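Local coordinates for protein sialidase B (Streptococcus pneumoniae TIGR4, PDB 4XJA) that hydrolyses alpha-(2->3)-, alpha-(2->6)- and alpha-(2->8)-linked terminal sialic acid residues from oligosaccharides, glycoproteins and glycolipids, at residues Tyr205-Thr210 / Leu629-Asp634; Ser579-Gly584 / Tyr613-Ile618. The protein carries 1 engineered substitution. All blocks are in the same frame, centred on the assembly; numbering follows the deposited sequence.

Interaction 1 of 2, residues Tyr205-Thr210 / Leu629-Asp634; sequences YFRIPT and LFEKYD. With SFJ ((2R,3R,4R,5R,6R)-5-acetamido-2,3-difluoro-4-hydroxy-6-[(1R,2R)-1,2,3-trihydroxypropyl]tetrahydro-2H-pyran-2-carboxylic acid), chain F.
R207, with E631 one shell behind it, forms part of the pocket that holds the carboxylate of SFJ, a difluoro analogue of sialic acid. The two residues form a salt bridge whose hydrogen bond from R207 NE to E631 OE2 is straight (2.8 Å, 178°); the acceptor lies in the guanidinium plane, while OE2 itself is met from above the carboxylate plane, the two planes being 69° apart. A second, weak bond runs from R207 NH2 to E631 OE1. The bend of the arginine at chi3 (58°) turns its outer nitrogens to the ligand: NH1 and NH2 both donate to O1B of SFJ, at 3.1 and 3.0 Å, and fluorine FAI of SFJ lies over one guanidinium face. R207 begins the Arg-Ile-Pro part of the FRIP motif of sialidases, and the next backbone amide, I208 N, also reaches E631 OE2 (2.8 Å), on the anti side. Two donors thus grip this buried oxygen, and its partner OE1 accepts from Y615 N and S635 OG, which fixes the carboxylate's rotation. Y633 OH lies 3.3 Å from R207 CD. Farther along, where the two chains run nearly antiparallel without pairing, P209 CB rests on L629 CD2 (3.5 Å).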
loop_
_atom_site.group_PDB
_atom_site.type_symbol
_atom_site.label_atom_id
_atom_site.label_comp_id
_atom_site.label_asym_id
_atom_site.label_seq_id
_atom_site.Cartn_x
_atom_site.Cartn_y
_atom_site.Cartn_z
ATOM N N TYR A 205 6.840 -2.603 -4.660
ATOM C CA TYR A 205 6.044 -1.856 -3.675
ATOM C C TYR A 205 4.561 -1.880 -3.993
ATOM O O TYR A 205 4.176 -1.985 -5.154
ATOM C CB TYR A 205 6.524 -0.398 -3.603
ATOM C CG TYR A 205 8.017 -0.328 -3.444
ATOM C CD1 TYR A 205 8.601 -0.508 -2.204
ATOM C CD2 TYR A 205 8.842 -0.164 -4.539
ATOM C CE1 TYR A 205 9.972 -0.492 -2.049
ATOM C CE2 TYR A 205 10.223 -0.144 -4.398
ATOM C CZ TYR A 205 10.773 -0.311 -3.152
ATOM O OH TYR A 205 12.142 -0.293 -3.005
ATOM N N PHE A 206 3.734 -1.762 -2.956
ATOM C CA PHE A 206 2.284 -1.759 -3.125
ATOM C C PHE A 206 1.654 -0.762 -2.166
ATOM O O PHE A 206 2.131 -0.591 -1.045
ATOM C CB PHE A 206 1.722 -3.169 -2.873
ATOM C CG PHE A 206 2.266 -4.215 -3.818
ATOM C CD1 PHE A 206 1.687 -4.414 -5.071
ATOM C CD2 PHE A 206 3.354 -4.992 -3.456
ATOM C CE1 PHE A 206 2.199 -5.367 -5.956
ATOM C CE2 PHE A 206 3.868 -5.956 -4.327
ATOM C CZ PHE A 206 3.295 -6.138 -5.579
ATOM N N ARG A 207 0.587 -0.104 -2.611
ATOM C CA ARG A 207 -0.205 0.747 -1.737
ATOM C C ARG A 207 -1.648 0.728 -2.210
ATOM O O ARG A 207 -1.937 0.272 -3.311
ATOM C CB ARG A 207 0.310 2.192 -1.759
ATOM C CG ARG A 207 1.525 2.501 -0.857
ATOM C CD ARG A 207 1.513 3.992 -0.444
ATOM N NE ARG A 207 0.271 4.338 0.243
ATOM C CZ ARG A 207 -0.109 5.576 0.557
ATOM N NH1 ARG A 207 0.662 6.624 0.256
ATOM N NH2 ARG A 207 -1.265 5.766 1.186
ATOM N N ILE A 208 -2.538 1.256 -1.379
ATOM C CA ILE A 208 -3.942 1.466 -1.751
ATOM C C ILE A 208 -4.700 0.154 -2.017
ATOM O O ILE A 208 -5.214 -0.063 -3.110
ATOM C CB ILE A 208 -4.088 2.424 -2.962
ATOM C CG1 ILE A 208 -3.024 3.544 -2.939
ATOM C CG2 ILE A 208 -5.472 3.038 -2.987
ATOM C CD1 ILE A 208 -3.086 4.475 -1.724
ATOM N N PRO A 209 -4.787 -0.717 -1.002
ATOM C CA PRO A 209 -5.511 -1.987 -1.159
ATOM C C PRO A 209 -7.018 -1.802 -1.209
ATOM O O PRO A 209 -7.551 -0.866 -0.589
ATOM C CB PRO A 209 -5.157 -2.746 0.122
ATOM C CG PRO A 209 -4.939 -1.672 1.145
ATOM C CD PRO A 209 -4.271 -0.537 0.371
ATOM N N THR A 210 -7.692 -2.684 -1.952
ATOM C CA THR A 210 -9.149 -2.794 -1.936
ATOM C C THR A 210 -9.548 -4.272 -1.755
ATOM O O THR A 210 -8.763 -5.175 -2.052
ATOM C CB THR A 210 -9.776 -2.302 -3.243
ATOM O OG1 THR A 210 -9.667 -3.331 -4.234
ATOM C CG2 THR A 210 -9.098 -1.021 -3.746
ATOM N N LEU A 629 -7.275 -6.079 4.415
ATOM C CA LEU A 629 -6.003 -5.913 3.695
ATOM C C LEU A 629 -5.561 -4.467 3.924
ATOM O O LEU A 629 -6.285 -3.534 3.580
ATOM C CB LEU A 629 -6.183 -6.189 2.196
ATOM C CG LEU A 629 -4.971 -6.102 1.254
ATOM C CD1 LEU A 629 -3.931 -7.134 1.591
ATOM C CD2 LEU A 629 -5.414 -6.261 -0.201
ATOM N N PHE A 630 -4.389 -4.272 4.523
ATOM C CA PHE A 630 -4.015 -2.933 4.995
ATOM C C PHE A 630 -2.531 -2.630 4.880
ATOM O O PHE A 630 -1.686 -3.535 4.900
ATOM C CB PHE A 630 -4.475 -2.721 6.451
ATOM C CG PHE A 630 -3.810 -3.646 7.441
ATOM C CD1 PHE A 630 -4.252 -4.949 7.599
ATOM C CD2 PHE A 630 -2.729 -3.214 8.202
ATOM C CE1 PHE A 630 -3.636 -5.807 8.508
ATOM C CE2 PHE A 630 -2.117 -4.063 9.124
ATOM C CZ PHE A 630 -2.566 -5.358 9.271
ATOM N N GLU A 631 -2.226 -1.342 4.747
ATOM C CA GLU A 631 -0.855 -0.855 4.811
ATOM C C GLU A 631 -0.371 -0.887 6.254
ATOM O O GLU A 631 -0.773 -0.044 7.070
ATOM C CB GLU A 631 -0.788 0.582 4.259
ATOM C CG GLU A 631 -1.082 0.653 2.754
ATOM C CD GLU A 631 -1.230 2.066 2.224
ATOM O OE1 GLU A 631 -1.206 3.038 3.028
ATOM O OE2 GLU A 631 -1.386 2.206 0.988
ATOM N N LYS A 632 0.494 -1.848 6.575
ATOM C CA LYS A 632 1.045 -1.944 7.928
ATOM C C LYS A 632 2.317 -1.102 8.094
ATOM O O LYS A 632 3.400 -1.609 8.418
ATOM C CB LYS A 632 1.302 -3.399 8.345
ATOM C CG LYS A 632 1.328 -3.586 9.881
ATOM C CD LYS A 632 1.900 -4.948 10.299
ATOM C CE LYS A 632 2.077 -5.026 11.797
ATOM N NZ LYS A 632 0.750 -4.941 12.499
ATOM N N TYR A 633 2.166 0.203 7.897
ATOM C CA TYR A 633 3.262 1.147 8.112
ATOM C C TYR A 633 2.708 2.552 8.014
ATOM O O TYR A 633 1.567 2.740 7.620
ATOM C CB TYR A 633 4.383 0.929 7.083
ATOM C CG TYR A 633 4.149 1.526 5.712
ATOM C CD1 TYR A 633 3.129 1.071 4.890
ATOM C CD2 TYR A 633 4.976 2.536 5.231
ATOM C CE1 TYR A 633 2.923 1.635 3.627
ATOM C CE2 TYR A 633 4.792 3.086 3.985
ATOM C CZ TYR A 633 3.770 2.630 3.184
ATOM O OH TYR A 633 3.609 3.185 1.941
ATOM N N ASP A 634 3.503 3.541 8.386
ATOM C CA ASP A 634 3.024 4.908 8.253
ATOM C C ASP A 634 3.323 5.386 6.833
ATOM O O ASP A 634 4.460 5.763 6.516
ATOM C CB ASP A 634 3.682 5.815 9.288
ATOM C CG ASP A 634 3.027 7.186 9.363
ATOM O OD1 ASP A 634 2.672 7.745 8.305
ATOM O OD2 ASP A 634 2.860 7.711 10.483
HETATM C C11 SFJ F . -4.472 10.751 -6.743
HETATM C C9 SFJ F . -2.559 14.321 -1.922
HETATM C C10 SFJ F . -3.484 10.724 -5.576
HETATM C C1 SFJ F . -2.060 9.694 0.928
HETATM C C7 SFJ F . -2.043 12.102 -2.650
HETATM C C4 SFJ F . -3.098 8.426 -2.683
HETATM C C3 SFJ F . -2.184 8.352 -1.395
HETATM C C5 SFJ F . -2.934 9.808 -3.358
HETATM C C6 SFJ F . -3.117 10.964 -2.383
HETATM C C2 SFJ F . -2.109 9.829 -0.627
HETATM N N5 SFJ F . -3.816 9.974 -4.502
HETATM O O10 SFJ F . -2.442 11.323 -5.668
HETATM O O9 SFJ F . -2.083 14.750 -3.160
HETATM O O1A SFJ F . -2.650 10.547 1.602
HETATM O O8 SFJ F . -2.133 12.806 -0.252
HETATM O O7 SFJ F . -0.766 11.717 -3.175
HETATM O O4 SFJ F . -2.912 7.408 -3.566
HETATM O O6 SFJ F . -3.182 10.573 -1.051
HETATM F FAI SFJ F . -1.225 8.015 -1.706
HETATM F FAJ SFJ F . -1.058 10.497 -0.767
HETATM O O1B SFJ F . -1.340 8.772 1.311
HETATM C C8 SFJ F . -1.752 13.162 -1.540
#

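Interaction 2 of 2, residues Ser579-Gly584 / Tyr613-Ile618; sequences SGRKGG and YAYSAI. With SFJ ((2R,3R,4R,5R,6R)-5-acetamido-2,3-difluoro-4-hydroxy-6-[(1R,2R)-1,2,3-trihydroxypropyl]tetrahydro-2H-pyran-2-carboxylic acid), chain F.
The CD1-CE1 edge of the Y615 ring stands over one face of the R581 guanidinium, CD1 4.2 Å above its plane and offset towards the rim; at the guanidinium edge, in plane, lies the carboxylate of SFJ. R581 belongs, with R207 and R519, to the arginine triad of sialidases, within the beta-propeller domain. R581 NH1 donates to SFJ O1B and NH2 to O1A, each bond 2.9 Å and nearly straight (171° and 176°), so the NH1-NH2 edge of the guanidinium meets the two carboxylate oxygens as a bidentate pair. The arginine is extended from CG to NE, which carries the guanidinium from the loop out to the ligand; on the way CD packs against A614 CB at 3.8 Å. NH1 and NH2 have further partners in S635 OG and G552 O, which hold the group's rotation. Y615, probably the nucleophile, hydrogen-bonds through OH to E503, and this same oxygen lies 3.0 Å from C1, the carboxylate carbon of SFJ. Behind the site, Y613 N donates to R581 O (2.9 Å), joining the loop to the segment before strand 616-620. The Y613 ring, its OH hydrogen-bonded to S573, takes G584 CA over one face in a CH-pi contact, 3.6 Å from the ring centroid.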
loop_
_atom_site.group_PDB
_atom_site.type_symbol
_atom_site.label_atom_id
_atom_site.label_comp_id
_atom_site.label_asym_id
_atom_site.label_seq_id
_atom_site.Cartn_x
_atom_site.Cartn_y
_atom_site.Cartn_z
ATOM N N SER A 579 -1.409 11.635 15.905
ATOM C CA SER A 579 0.011 11.875 15.641
ATOM C C SER A 579 0.496 11.381 14.274
ATOM O O SER A 579 1.159 12.121 13.535
ATOM C CB SER A 579 0.866 11.232 16.736
ATOM O OG SER A 579 0.409 11.625 18.015
ATOM N N GLY A 580 0.178 10.131 13.944
ATOM C CA GLY A 580 0.604 9.562 12.673
ATOM C C GLY A 580 -0.367 8.508 12.156
ATOM O O GLY A 580 -1.492 8.404 12.653
ATOM N N ARG A 581 0.047 7.741 11.150
ATOM C CA ARG A 581 -0.796 6.654 10.653
ATOM C C ARG A 581 -0.386 5.398 11.397
ATOM O O ARG A 581 0.463 4.621 10.945
ATOM C CB ARG A 581 -0.684 6.519 9.126
ATOM C CG ARG A 581 -1.227 7.779 8.387
ATOM C CD ARG A 581 -1.142 7.676 6.880
ATOM N NE ARG A 581 -2.005 8.664 6.223
ATOM C CZ ARG A 581 -1.978 8.935 4.925
ATOM N NH1 ARG A 581 -1.125 8.293 4.136
ATOM N NH2 ARG A 581 -2.807 9.842 4.419
ATOM N N LYS A 582 -0.979 5.235 12.573
ATOM C CA LYS A 582 -0.682 4.110 13.459
ATOM C C LYS A 582 -1.893 3.874 14.341
ATOM O O LYS A 582 -2.877 4.620 14.265
ATOM C CB LYS A 582 0.555 4.420 14.314
ATOM C CG LYS A 582 0.501 5.768 15.048
ATOM C CD LYS A 582 1.877 6.096 15.661
ATOM C CE LYS A 582 1.811 7.340 16.519
ATOM N NZ LYS A 582 3.167 7.872 16.873
ATOM N N GLY A 583 -1.829 2.850 15.181
ATOM C CA GLY A 583 -2.945 2.538 16.057
ATOM C C GLY A 583 -4.176 2.099 15.286
ATOM O O GLY A 583 -5.273 2.629 15.488
ATOM N N GLY A 584 -4.002 1.129 14.394
ATOM C CA GLY A 584 -5.103 0.666 13.575
ATOM C C GLY A 584 -6.231 0.060 14.392
ATOM O O GLY A 584 -5.991 -0.686 15.343
ATOM N N TYR A 613 -0.328 1.796 10.687
ATOM C CA TYR A 613 -1.564 1.365 10.042
ATOM C C TYR A 613 -2.064 2.536 9.220
ATOM O O TYR A 613 -2.336 3.612 9.770
ATOM C CB TYR A 613 -2.605 0.985 11.098
ATOM C CG TYR A 613 -3.844 0.279 10.563
ATOM C CD1 TYR A 613 -4.962 0.996 10.135
ATOM C CD2 TYR A 613 -3.908 -1.107 10.526
ATOM C CE1 TYR A 613 -6.116 0.332 9.666
ATOM C CE2 TYR A 613 -5.035 -1.768 10.050
ATOM C CZ TYR A 613 -6.130 -1.054 9.630
ATOM O OH TYR A 613 -7.242 -1.748 9.178
ATOM N N ALA A 614 -2.164 2.360 7.904
ATOM C CA ALA A 614 -2.591 3.473 7.057
ATOM C C ALA A 614 -3.833 3.153 6.238
ATOM O O ALA A 614 -4.912 2.944 6.801
ATOM C CB ALA A 614 -1.445 3.968 6.171
ATOM N N TYR A 615 -3.705 3.131 4.917
ATOM C CA TYR A 615 -4.861 2.830 4.077
ATOM C C TYR A 615 -5.265 1.379 4.298
ATOM O O TYR A 615 -4.418 0.524 4.567
ATOM C CB TYR A 615 -4.541 3.051 2.605
ATOM C CG TYR A 615 -4.627 4.492 2.131
ATOM C CD1 TYR A 615 -4.033 5.532 2.848
ATOM C CD2 TYR A 615 -5.251 4.805 0.931
ATOM C CE1 TYR A 615 -4.090 6.861 2.382
ATOM C CE2 TYR A 615 -5.306 6.113 0.462
ATOM C CZ TYR A 615 -4.724 7.131 1.181
ATOM O OH TYR A 615 -4.794 8.420 0.684
ATOM N N SER A 616 -6.559 1.094 4.177
ATOM C CA SER A 616 -7.055 -0.238 4.494
ATOM C C SER A 616 -8.266 -0.589 3.655
ATOM O O SER A 616 -8.928 0.287 3.093
ATOM C CB SER A 616 -7.427 -0.315 5.971
ATOM O OG SER A 616 -8.479 0.591 6.277
ATOM N N ALA A 617 -8.551 -1.885 3.597
ATOM C CA ALA A 617 -9.696 -2.426 2.893
ATOM C C ALA A 617 -10.325 -3.449 3.814
ATOM O O ALA A 617 -9.627 -4.259 4.404
ATOM C CB ALA A 617 -9.235 -3.113 1.622
ATOM N N ILE A 618 -11.644 -3.434 3.931
ATOM C CA ILE A 618 -12.304 -4.470 4.699
ATOM C C ILE A 618 -13.480 -5.017 3.934
ATOM O O ILE A 618 -14.141 -4.299 3.172
ATOM C CB ILE A 618 -12.791 -3.979 6.064
ATOM C CG1 ILE A 618 -13.648 -2.731 5.912
ATOM C CG2 ILE A 618 -11.598 -3.705 7.012
ATOM C CD1 ILE A 618 -14.176 -2.251 7.237
HETATM C C11 SFJ F . -4.472 10.751 -6.743
HETATM C C9 SFJ F . -2.559 14.321 -1.922
HETATM C C10 SFJ F . -3.484 10.724 -5.576
HETATM C C1 SFJ F . -2.060 9.694 0.928
HETATM C C7 SFJ F . -2.043 12.102 -2.650
HETATM C C4 SFJ F . -3.098 8.426 -2.683
HETATM C C3 SFJ F . -2.184 8.352 -1.395
HETATM C C5 SFJ F . -2.934 9.808 -3.358
HETATM C C6 SFJ F . -3.117 10.964 -2.383
HETATM C C2 SFJ F . -2.109 9.829 -0.627
HETATM N N5 SFJ F . -3.816 9.974 -4.502
HETATM O O10 SFJ F . -2.442 11.323 -5.668
HETATM O O9 SFJ F . -2.083 14.750 -3.160
HETATM O O1A SFJ F . -2.650 10.547 1.602
HETATM O O8 SFJ F . -2.133 12.806 -0.252
HETATM O O7 SFJ F . -0.766 11.717 -3.175
HETATM O O4 SFJ F . -2.912 7.408 -3.566
HETATM O O6 SFJ F . -3.182 10.573 -1.051
HETATM F FAI SFJ F . -1.225 8.015 -1.706
HETATM F FAJ SFJ F . -1.058 10.497 -0.767
HETATM O O1B SFJ F . -1.340 8.772 1.311
HETATM C C8 SFJ F . -1.752 13.162 -1.540
#

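In the fold
After the N-terminal lectin-like domain, the chain enters the propeller with strand 205-213, which supplies one side of interaction 1, and then runs through the intervening blades and the inserted sheet of residues 324-414 before returning to strand 626-631. Interaction 1 therefore closes a loop of 418 residues, bringing the 205-213 sheet against the last sheet of the propeller. Interaction 2 is nested within it: only 28 residues separate the loop 579-584, between strands 569-575 and 584-592, from 613-618, so it ties the preceding sheet to the last one. The two contacts adjoin where strands 616-620 and 626-631 pair, with L629 O and E631 N probably hydrogen-bonded to A617 N and Y615 O. Both end on SFJ, also hydrogen-bonded to R519.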